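Local coordinates for RagB/SusD domain protein (Flavobacterium johnsoniae, PDB 5J90) that binds chitin as a SusD homolog encoded in a polysaccharide utilization locus, probably as a lipoprotein at the outer membrane, at residues Q53-M64 and W425-W436; R266-K276 and N295-G303. All blocks are in the same frame, centred on the assembly; numbering follows the deposited sequence.

Interaction 1: Q53-M64 and W425-W436; sequences QGLNSDIWSGYM and WIAGFPEGQEAW
Tyr63 has its CG anti to the carbonyl carbon (chi1 -83°) and Trp425 has its own anti to the backbone N (chi1 -180°), which sends the two side chains past each other in opposite directions. The edge of Tyr63 points at the face of the five-membered ring of Trp425, Tyr63 CE1 lying 3.5 Å from Trp425 NE1, while the edge of Phe429 covers one face of Tyr63: two edge-to-face pairs in one aromatic cluster. Beyond the rings, Tyr63 OH donates to Trp425 O at 2.6 Å, in the carbonyl plane and on a lone pair, and accepts from a water that also donates to Glu431 O. The indole answers with a nearly straight bond (173°), Trp425 NE1 to Ser61 O at 2.8 Å. A phenylalanine in place of Tyr63 would probably leave Trp425 O and the bridging water without their hydroxyl mate. Farther along, Gln53 NE2 is shared between Glu431 OE2 (2.8 Å) and Asp58 OD1 (2.9 Å), and Tyr49 holds the other Asp58 oxygen. Gly432 N donates a long bond (3.3 Å) to Asp58 OD1. Trp60 CE3 lies over one face of Trp436. Glu431 N-caps helix 432-442 by accepting from Gln433 N and Glu434 N; the contact packs residues 57-63 into the corner where helices 413-428 and 432-442 meet, at the cis peptide before Pro430, within the mainly helical SusD-like fold.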
loop_
_atom_site.group_PDB
_atom_site.type_symbol
_atom_site.label_atom_id
_atom_site.label_comp_id
_atom_site.label_asym_id
_atom_site.label_seq_id
_atom_site.Cartn_x
_atom_site.Cartn_y
_atom_site.Cartn_z
ATOM N N GLN A 53 -10.096 -13.727 19.453
ATOM C CA GLN A 53 -10.936 -12.973 18.533
ATOM C C GLN A 53 -11.904 -12.013 19.228
ATOM O O GLN A 53 -12.234 -10.957 18.691
ATOM C CB GLN A 53 -11.690 -13.930 17.598
ATOM C CG GLN A 53 -12.488 -13.191 16.537
ATOM C CD GLN A 53 -13.065 -14.084 15.436
ATOM O OE1 GLN A 53 -12.473 -15.085 15.011
ATOM N NE2 GLN A 53 -14.236 -13.704 14.964
ATOM N N GLY A 54 -12.357 -12.368 20.430
ATOM C CA GLY A 54 -13.405 -11.608 21.093
ATOM C C GLY A 54 -13.080 -10.158 21.398
ATOM O O GLY A 54 -13.968 -9.298 21.412
ATOM N N LEU A 55 -11.802 -9.887 21.646
ATOM C CA LEU A 55 -11.357 -8.546 22.022
ATOM C C LEU A 55 -10.526 -7.884 20.916
ATOM O O LEU A 55 -9.836 -6.882 21.145
ATOM C CB LEU A 55 -10.579 -8.592 23.345
ATOM C CG LEU A 55 -11.456 -8.901 24.564
ATOM C CD1 LEU A 55 -10.615 -9.200 25.794
ATOM C CD2 LEU A 55 -12.376 -7.726 24.832
ATOM N N ASN A 56 -10.627 -8.428 19.705
ATOM C CA ASN A 56 -10.039 -7.763 18.541
ATOM C C ASN A 56 -11.077 -7.616 17.426
ATOM O O ASN A 56 -11.921 -6.732 17.499
ATOM C CB ASN A 56 -8.668 -8.355 18.113
ATOM C CG ASN A 56 -8.691 -9.866 17.893
ATOM O OD1 ASN A 56 -9.106 -10.343 16.842
ATOM N ND2 ASN A 56 -8.175 -10.621 18.865
ATOM N N SER A 57 -11.059 -8.494 16.433
ATOM C CA SER A 57 -11.935 -8.305 15.287
ATOM C C SER A 57 -13.445 -8.366 15.584
ATOM O O SER A 57 -14.233 -7.733 14.877
ATOM C CB SER A 57 -11.559 -9.253 14.158
ATOM O OG SER A 57 -11.634 -10.605 14.560
ATOM N N ASP A 58 -13.864 -9.091 16.629
ATOM C CA ASP A 58 -15.296 -9.090 16.970
ATOM C C ASP A 58 -15.783 -7.689 17.317
ATOM O O ASP A 58 -16.965 -7.379 17.167
ATOM C CB ASP A 58 -15.599 -10.020 18.150
ATOM C CG ASP A 58 -15.689 -11.484 17.748
ATOM O OD1 ASP A 58 -15.703 -11.794 16.531
ATOM O OD2 ASP A 58 -15.741 -12.336 18.667
ATOM N N ILE A 59 -14.863 -6.846 17.778
ATOM C CA ILE A 59 -15.182 -5.475 18.156
ATOM C C ILE A 59 -14.840 -4.484 17.033
ATOM O O ILE A 59 -15.655 -3.635 16.686
ATOM C CB ILE A 59 -14.486 -5.104 19.481
ATOM C CG1 ILE A 59 -15.023 -6.004 20.607
ATOM C CG2 ILE A 59 -14.686 -3.629 19.792
ATOM C CD1 ILE A 59 -14.407 -5.736 21.967
ATOM N N TRP A 60 -13.651 -4.594 16.450
ATOM C CA TRP A 60 -13.252 -3.674 15.385
ATOM C C TRP A 60 -14.192 -3.750 14.178
ATOM O O TRP A 60 -14.402 -2.752 13.487
ATOM C CB TRP A 60 -11.815 -3.949 14.958
ATOM C CG TRP A 60 -10.787 -3.751 16.056
ATOM C CD1 TRP A 60 -10.860 -2.889 17.120
ATOM C CD2 TRP A 60 -9.539 -4.440 16.182
ATOM N NE1 TRP A 60 -9.730 -3.004 17.897
ATOM C CE2 TRP A 60 -8.908 -3.954 17.347
ATOM C CE3 TRP A 60 -8.892 -5.422 15.423
ATOM C CZ2 TRP A 60 -7.653 -4.409 17.760
ATOM C CZ3 TRP A 60 -7.649 -5.877 15.838
ATOM C CH2 TRP A 60 -7.046 -5.371 16.996
ATOM N N SER A 61 -14.756 -4.934 13.932
ATOM C CA SER A 61 -15.693 -5.157 12.828
ATOM C C SER A 61 -16.989 -4.372 12.974
ATOM O O SER A 61 -17.758 -4.275 12.024
ATOM C CB SER A 61 -16.069 -6.637 12.763
ATOM O OG SER A 61 -16.753 -7.020 13.959
ATOM N N GLY A 62 -17.266 -3.881 14.179
ATOM C CA GLY A 62 -18.560 -3.292 14.467
ATOM C C GLY A 62 -19.641 -4.268 14.899
ATOM O O GLY A 62 -20.793 -3.866 15.083
ATOM N N TYR A 63 -19.303 -5.541 15.076
ATOM C CA TYR A 63 -20.301 -6.533 15.475
ATOM C C TYR A 63 -20.683 -6.463 16.957
ATOM O O TYR A 63 -21.851 -6.640 17.303
ATOM C CB TYR A 63 -19.777 -7.931 15.194
ATOM C CG TYR A 63 -19.944 -8.422 13.767
ATOM C CD1 TYR A 63 -20.548 -7.635 12.778
ATOM C CD2 TYR A 63 -19.507 -9.689 13.413
ATOM C CE1 TYR A 63 -20.708 -8.123 11.470
ATOM C CE2 TYR A 63 -19.666 -10.180 12.126
ATOM C CZ TYR A 63 -20.266 -9.395 11.156
ATOM O OH TYR A 63 -20.418 -9.905 9.883
ATOM N N MET A 64 -19.695 -6.251 17.819
ATOM C CA MET A 64 -19.879 -6.380 19.269
ATOM C C MET A 64 -19.058 -5.331 19.987
ATOM O O MET A 64 -18.143 -4.738 19.402
ATOM C CB MET A 64 -19.465 -7.786 19.722
ATOM C CG MET A 64 -20.338 -8.887 19.132
ATOM S SD MET A 64 -19.818 -10.578 19.496
ATOM C CE MET A 64 -19.186 -11.085 17.885
ATOM N N TRP A 425 -22.197 -7.954 5.675
ATOM C CA TRP A 425 -21.840 -7.717 7.067
ATOM C C TRP A 425 -22.951 -8.217 8.006
ATOM O O TRP A 425 -22.674 -8.921 8.978
ATOM C CB TRP A 425 -21.562 -6.224 7.229
ATOM C CG TRP A 425 -21.155 -5.691 8.586
ATOM C CD1 TRP A 425 -19.883 -5.562 9.075
ATOM C CD2 TRP A 425 -22.019 -5.094 9.566
ATOM N NE1 TRP A 425 -19.906 -4.964 10.310
ATOM C CE2 TRP A 425 -21.207 -4.672 10.641
ATOM C CE3 TRP A 425 -23.404 -4.896 9.648
ATOM C CZ2 TRP A 425 -21.726 -4.048 11.775
ATOM C CZ3 TRP A 425 -23.921 -4.285 10.785
ATOM C CH2 TRP A 425 -23.085 -3.870 11.832
ATOM N N ILE A 426 -24.206 -7.891 7.706
ATOM C CA ILE A 426 -25.294 -8.386 8.555
ATOM C C ILE A 426 -25.340 -9.917 8.541
ATOM O O ILE A 426 -25.461 -10.550 9.593
ATOM C CB ILE A 426 -26.680 -7.812 8.158
ATOM C CG1 ILE A 426 -26.699 -6.292 8.306
ATOM C CG2 ILE A 426 -27.787 -8.437 9.029
ATOM C CD1 ILE A 426 -27.931 -5.619 7.676
ATOM N N ALA A 427 -25.246 -10.513 7.355
ATOM C CA ALA A 427 -25.357 -11.961 7.212
ATOM C C ALA A 427 -24.258 -12.739 7.938
ATOM O O ALA A 427 -24.486 -13.868 8.380
ATOM C CB ALA A 427 -25.399 -12.347 5.728
ATOM N N GLY A 428 -23.064 -12.147 8.052
ATOM C CA GLY A 428 -21.919 -12.866 8.590
ATOM C C GLY A 428 -21.796 -12.854 10.103
ATOM O O GLY A 428 -20.912 -13.515 10.636
ATOM N N PHE A 429 -22.672 -12.121 10.792
ATOM C CA PHE A 429 -22.650 -12.079 12.249
ATOM C C PHE A 429 -22.776 -13.504 12.785
ATOM O O PHE A 429 -23.566 -14.289 12.250
ATOM C CB PHE A 429 -23.806 -11.207 12.753
ATOM C CG PHE A 429 -23.855 -11.079 14.249
ATOM C CD1 PHE A 429 -24.674 -11.917 15.002
ATOM C CD2 PHE A 429 -23.085 -10.131 14.905
ATOM C CE1 PHE A 429 -24.718 -11.811 16.382
ATOM C CE2 PHE A 429 -23.126 -10.023 16.289
ATOM C CZ PHE A 429 -23.946 -10.868 17.025
ATOM N N PRO A 430 -22.016 -13.854 13.845
ATOM C CA PRO A 430 -21.112 -13.059 14.686
ATOM C C PRO A 430 -19.620 -13.215 14.337
ATOM O O PRO A 430 -18.761 -12.981 15.196
ATOM C CB PRO A 430 -21.361 -13.662 16.070
ATOM C CG PRO A 430 -21.504 -15.121 15.771
ATOM C CD PRO A 430 -22.202 -15.205 14.410
ATOM N N GLU A 431 -19.310 -13.607 13.104
ATOM C CA GLU A 431 -17.917 -13.897 12.730
ATOM C C GLU A 431 -17.128 -12.622 12.357
ATOM O O GLU A 431 -17.009 -12.237 11.190
ATOM C CB GLU A 431 -17.880 -14.942 11.609
ATOM C CG GLU A 431 -16.613 -15.794 11.578
ATOM C CD GLU A 431 -15.357 -14.960 11.379
ATOM O OE1 GLU A 431 -15.020 -14.647 10.213
ATOM O OE2 GLU A 431 -14.714 -14.601 12.386
ATOM N N GLY A 432 -16.577 -11.982 13.375
ATOM C CA GLY A 432 -15.996 -10.665 13.212
ATOM C C GLY A 432 -14.751 -10.566 12.352
ATOM O O GLY A 432 -14.490 -9.502 11.802
ATOM N N GLN A 433 -13.988 -11.646 12.224
ATOM C CA GLN A 433 -12.731 -11.578 11.481
ATOM C C GLN A 433 -12.950 -11.263 9.998
ATOM O O GLN A 433 -12.315 -10.358 9.460
ATOM C CB GLN A 433 -11.930 -12.869 11.675
ATOM C CG GLN A 433 -10.621 -12.937 10.883
ATOM C CD GLN A 433 -9.569 -11.934 11.340
ATOM O OE1 GLN A 433 -9.587 -11.440 12.477
ATOM N NE2 GLN A 433 -8.636 -11.634 10.447
ATOM N N GLU A 434 -13.861 -11.975 9.346
ATOM C CA GLU A 434 -14.123 -11.698 7.944
ATOM C C GLU A 434 -14.698 -10.293 7.769
ATOM O O GLU A 434 -14.349 -9.590 6.831
ATOM C CB GLU A 434 -15.058 -12.750 7.360
ATOM C CG GLU A 434 -15.289 -12.600 5.853
ATOM C CD GLU A 434 -14.008 -12.592 5.035
ATOM O OE1 GLU A 434 -12.972 -13.125 5.489
ATOM O OE2 GLU A 434 -14.034 -12.057 3.907
ATOM N N ALA A 435 -15.578 -9.877 8.677
ATOM C CA ALA A 435 -16.161 -8.540 8.597
ATOM C C ALA A 435 -15.102 -7.449 8.727
ATOM O O ALA A 435 -15.164 -6.435 8.026
ATOM C CB ALA A 435 -17.256 -8.362 9.667
ATOM N N TRP A 436 -14.139 -7.652 9.629
ATOM C CA TRP A 436 -13.019 -6.711 9.799
ATOM C C TRP A 436 -12.159 -6.643 8.534
ATOM O O TRP A 436 -11.763 -5.556 8.098
ATOM C CB TRP A 436 -12.173 -7.104 11.024
ATOM C CG TRP A 436 -10.937 -6.272 11.271
ATOM C CD1 TRP A 436 -10.843 -4.905 11.285
ATOM C CD2 TRP A 436 -9.629 -6.768 11.574
ATOM N NE1 TRP A 436 -9.545 -4.523 11.562
ATOM C CE2 TRP A 436 -8.785 -5.649 11.750
ATOM C CE3 TRP A 436 -9.090 -8.054 11.720
ATOM C CZ2 TRP A 436 -7.423 -5.782 12.045
ATOM C CZ3 TRP A 436 -7.742 -8.186 12.022
ATOM C CH2 TRP A 436 -6.926 -7.055 12.183
HETATM O O HOH W 1 -18.514 -11.860 8.831
#

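Interaction 2: R266-K276 and N295-G303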
loop_
_atom_site.group_PDB
_atom_site.type_symbol
_atom_site.label_atom_id
_atom_site.label_comp_id
_atom_site.label_asym_id
_atom_site.label_seq_id
_atom_site.Cartn_x
_atom_site.Cartn_y
_atom_site.Cartn_z
ATOM N N ARG A 266 -21.291 -7.319 24.499
ATOM C CA ARG A 266 -22.676 -6.920 24.268
ATOM C C ARG A 266 -22.896 -6.591 22.792
ATOM O O ARG A 266 -21.937 -6.478 22.013
ATOM C CB ARG A 266 -23.015 -5.663 25.084
ATOM C CG ARG A 266 -22.809 -5.745 26.605
ATOM C CD ARG A 266 -23.972 -6.412 27.341
ATOM N NE ARG A 266 -23.879 -7.862 27.291
ATOM C CZ ARG A 266 -24.676 -8.700 27.952
ATOM N NH1 ARG A 266 -25.640 -8.232 28.742
ATOM N NH2 ARG A 266 -24.503 -10.004 27.829
ATOM N N MET A 267 -24.157 -6.440 22.402
ATOM C CA MET A 267 -24.506 -5.825 21.129
ATOM C C MET A 267 -23.744 -4.508 20.960
ATOM O O MET A 267 -23.549 -3.768 21.929
ATOM C CB MET A 267 -26.007 -5.547 21.115
ATOM C CG MET A 267 -26.542 -4.966 19.817
ATOM S SD MET A 267 -28.288 -4.550 20.039
ATOM C CE MET A 267 -28.799 -4.352 18.335
ATOM N N SER A 268 -23.307 -4.212 19.737
ATOM C CA SER A 268 -22.598 -2.960 19.464
ATOM C C SER A 268 -23.529 -1.831 19.034
ATOM O O SER A 268 -24.651 -2.063 18.586
ATOM C CB SER A 268 -21.588 -3.172 18.338
ATOM O OG SER A 268 -22.288 -3.379 17.127
ATOM N N ALA A 269 -23.031 -0.602 19.134
ATOM C CA ALA A 269 -23.758 0.554 18.624
ATOM C C ALA A 269 -23.959 0.504 17.110
ATOM O O ALA A 269 -25.000 0.917 16.616
ATOM C CB ALA A 269 -23.055 1.841 19.021
ATOM N N ASP A 270 -22.978 -0.002 16.365
ATOM C CA ASP A 270 -23.160 -0.118 14.914
ATOM C C ASP A 270 -24.284 -1.091 14.564
ATOM O O ASP A 270 -25.087 -0.829 13.661
ATOM C CB ASP A 270 -21.865 -0.564 14.220
ATOM C CG ASP A 270 -20.795 0.509 14.218
ATOM O OD1 ASP A 270 -21.044 1.619 13.698
ATOM O OD2 ASP A 270 -19.697 0.229 14.734
ATOM N N MET A 271 -24.331 -2.224 15.263
ATOM C CA MET A 271 -25.398 -3.185 15.034
ATOM C C MET A 271 -26.761 -2.584 15.386
ATOM O O MET A 271 -27.729 -2.799 14.662
ATOM C CB MET A 271 -25.141 -4.484 15.801
ATOM C CG MET A 271 -24.292 -5.483 15.033
ATOM S SD MET A 271 -25.308 -6.256 13.774
ATOM C CE MET A 271 -24.066 -7.144 12.833
ATOM N N GLU A 272 -26.829 -1.818 16.471
ATOM C CA GLU A 272 -28.098 -1.174 16.806
ATOM C C GLU A 272 -28.508 -0.205 15.699
ATOM O O GLU A 272 -29.623 -0.256 15.201
ATOM C CB GLU A 272 -28.031 -0.437 18.147
ATOM C CG GLU A 272 -29.392 0.141 18.519
ATOM C CD GLU A 272 -29.389 1.046 19.744
ATOM O OE1 GLU A 272 -28.601 0.825 20.687
ATOM O OE2 GLU A 272 -30.219 1.984 19.767
ATOM N N SER A 273 -27.591 0.664 15.290
ATOM C CA SER A 273 -27.891 1.656 14.264
ATOM C C SER A 273 -28.375 1.020 12.963
ATOM O O SER A 273 -29.407 1.411 12.396
ATOM C CB SER A 273 -26.655 2.523 13.995
ATOM O OG SER A 273 -26.905 3.419 12.928
ATOM N N ILE A 274 -27.629 0.037 12.481
ATOM C CA ILE A 274 -27.928 -0.569 11.193
ATOM C C ILE A 274 -29.149 -1.488 11.244
ATOM O O ILE A 274 -30.051 -1.371 10.416
ATOM C CB ILE A 274 -26.682 -1.283 10.631
ATOM C CG1 ILE A 274 -25.615 -0.233 10.301
ATOM C CG2 ILE A 274 -27.039 -2.109 9.403
ATOM C CD1 ILE A 274 -24.264 -0.806 9.865
ATOM N N MET A 275 -29.189 -2.398 12.210
ATOM C CA MET A 275 -30.289 -3.359 12.248
ATOM C C MET A 275 -31.622 -2.738 12.700
ATOM O O MET A 275 -32.676 -3.086 12.161
ATOM C CB MET A 275 -29.910 -4.621 13.040
ATOM C CG MET A 275 -28.743 -5.384 12.381
ATOM S SD MET A 275 -28.487 -7.069 12.977
ATOM C CE MET A 275 -29.893 -7.891 12.227
ATOM N N LYS A 276 -31.580 -1.807 13.652
ATOM C CA LYS A 276 -32.798 -1.075 14.020
ATOM C C LYS A 276 -33.273 -0.194 12.871
ATOM O O LYS A 276 -34.473 -0.097 12.611
ATOM C CB LYS A 276 -32.574 -0.201 15.250
ATOM C CG LYS A 276 -32.726 -0.898 16.579
ATOM C CD LYS A 276 -32.816 0.161 17.668
ATOM C CE LYS A 276 -33.304 -0.392 18.989
ATOM N NZ LYS A 276 -33.097 0.613 20.071
ATOM N N ASN A 295 -37.327 -5.137 26.803
ATOM C CA ASN A 295 -37.922 -5.322 25.481
ATOM C C ASN A 295 -37.308 -4.470 24.371
ATOM O O ASN A 295 -37.857 -4.385 23.279
ATOM C CB ASN A 295 -39.440 -5.124 25.533
ATOM C CG ASN A 295 -40.099 -5.990 26.587
ATOM O OD1 ASN A 295 -40.779 -5.488 27.484
ATOM N ND2 ASN A 295 -39.893 -7.298 26.492
ATOM N N GLU A 296 -36.171 -3.843 24.656
ATOM C CA GLU A 296 -35.463 -3.049 23.656
ATOM C C GLU A 296 -34.117 -3.671 23.300
ATOM O O GLU A 296 -33.482 -4.324 24.130
ATOM C CB GLU A 296 -35.237 -1.617 24.152
ATOM C CG GLU A 296 -36.508 -0.803 24.351
ATOM C CD GLU A 296 -36.218 0.643 24.727
ATOM O OE1 GLU A 296 -35.326 1.256 24.099
ATOM O OE2 GLU A 296 -36.873 1.168 25.654
ATOM N N TYR A 297 -33.704 -3.470 22.053
ATOM C CA TYR A 297 -32.359 -3.836 21.612
ATOM C C TYR A 297 -31.451 -2.627 21.737
ATOM O O TYR A 297 -31.631 -1.638 21.028
ATOM C CB TYR A 297 -32.390 -4.347 20.167
ATOM C CG TYR A 297 -33.216 -5.602 20.040
ATOM C CD1 TYR A 297 -32.697 -6.836 20.411
ATOM C CD2 TYR A 297 -34.531 -5.550 19.590
ATOM C CE1 TYR A 297 -33.453 -7.991 20.318
ATOM C CE2 TYR A 297 -35.299 -6.701 19.498
ATOM C CZ TYR A 297 -34.756 -7.916 19.864
ATOM O OH TYR A 297 -35.503 -9.070 19.782
ATOM N N LYS A 298 -30.489 -2.698 22.653
ATOM C CA LYS A 298 -29.596 -1.573 22.907
ATOM C C LYS A 298 -28.138 -1.995 22.828
ATOM O O LYS A 298 -27.724 -2.954 23.482
ATOM C CB LYS A 298 -29.876 -0.937 24.275
ATOM C CG LYS A 298 -31.186 -0.153 24.348
ATOM C CD LYS A 298 -31.225 0.989 23.335
ATOM C CE LYS A 298 -30.091 1.980 23.540
ATOM N NZ LYS A 298 -30.083 3.027 22.475
ATOM N N GLY A 299 -27.368 -1.266 22.026
ATOM C CA GLY A 299 -25.971 -1.593 21.818
ATOM C C GLY A 299 -25.044 -0.632 22.529
ATOM O O GLY A 299 -25.447 0.468 22.935
ATOM N N VAL A 300 -23.792 -1.055 22.666
ATOM C CA VAL A 300 -22.762 -0.308 23.366
ATOM C C VAL A 300 -21.756 0.256 22.354
ATOM O O VAL A 300 -21.347 -0.439 21.413
ATOM C CB VAL A 300 -22.043 -1.217 24.373
ATOM C CG1 VAL A 300 -20.958 -0.451 25.109
ATOM C CG2 VAL A 300 -23.056 -1.814 25.351
ATOM N N ARG A 301 -21.366 1.514 22.543
ATOM C CA ARG A 301 -20.397 2.170 21.672
ATOM C C ARG A 301 -18.993 1.653 21.979
ATOM O O ARG A 301 -18.631 1.460 23.138
ATOM C CB ARG A 301 -20.458 3.685 21.893
ATOM C CG ARG A 301 -19.529 4.495 21.011
ATOM C CD ARG A 301 -20.243 4.999 19.791
ATOM N NE ARG A 301 -19.338 5.753 18.930
ATOM C CZ ARG A 301 -19.411 7.060 18.699
ATOM N NH1 ARG A 301 -20.365 7.800 19.260
ATOM N NH2 ARG A 301 -18.531 7.629 17.887
ATOM N N THR A 302 -18.192 1.424 20.937
ATOM C CA THR A 302 -16.809 1.001 21.154
ATOM C C THR A 302 -15.820 2.172 21.075
ATOM O O THR A 302 -16.046 3.151 20.353
ATOM C CB THR A 302 -16.381 -0.141 20.190
ATOM O OG1 THR A 302 -15.158 -0.724 20.657
ATOM C CG2 THR A 302 -16.184 0.376 18.769
ATOM N N GLY A 303 -14.732 2.068 21.834
ATOM C CA GLY A 303 -13.730 3.115 21.889
ATOM C C GLY A 303 -14.171 4.289 22.742
ATOM O O GLY A 303 -14.063 5.446 22.332
#
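Ser268 and Val300 form a single backbone bridge, in which Val300 N donates to Met267 O at 2.8 Å and Ala269 N donates to Val300 O at 2.8 Å, the latter from well above the carbonyl plane. Gly299 lies against the backbone of Met267 and Ser268 so closely that a CB would clash with Ser268 O; its CA-H instead points at that oxygen. Glu272, fully extended from helix 269-277 with CG anti to the backbone N (chi1 -176°), carries the polar side. Its OE1 takes Gly299 N at 2.8 Å in an almost straight bond (174°), on the anti side of the carboxylate. OE2 offers its syn lone pair to Lys298 NZ, 2.9 Å away, and receives Lys276 NZ from above the carboxylate plane at 3.2 Å. Lys298 folds back through bends at chi2 and chi3 to reach it, and its ammonium also bonds Val388 O. Lys276 NZ has a weak bond to Tyr297 O. On the apolar side, the extended Met267 lays SD against the Lys298 backbone and its CE meets Tyr297 CB at 4.0 Å. With two lysines and a backbone N-H around one largely buried carboxylate, Glu272 is probably kept ionised, its single negative charge offsetting part of the positive charge of Lys276 and Lys298, whose NZ atoms lie 4.5 Å apart.

How the interactions relate
The centres of interactions 1 and 2 are about 13 Å apart, and the contacts touch. Along the chain interaction 2 is nested within the loop closed by interaction 1: 53-64 comes first, then 266-276 and 295-303, with 425-436 last. Strands 64-65 and 266-267 pair as a two-stranded antiparallel sheet, joining the first segments of both contacts. Ser268 OG, the N-cap of helix 269-277, probably also bonds Gly62 O, while Met271 on that helix packs against Trp425 of helix 413-428. Ile59 meets Thr302 as well. Interaction 1 has its centre about 7 Å from that of the chain, and interaction 2, about 19 Å from it, ties an outlying loop to the same SusD-like core.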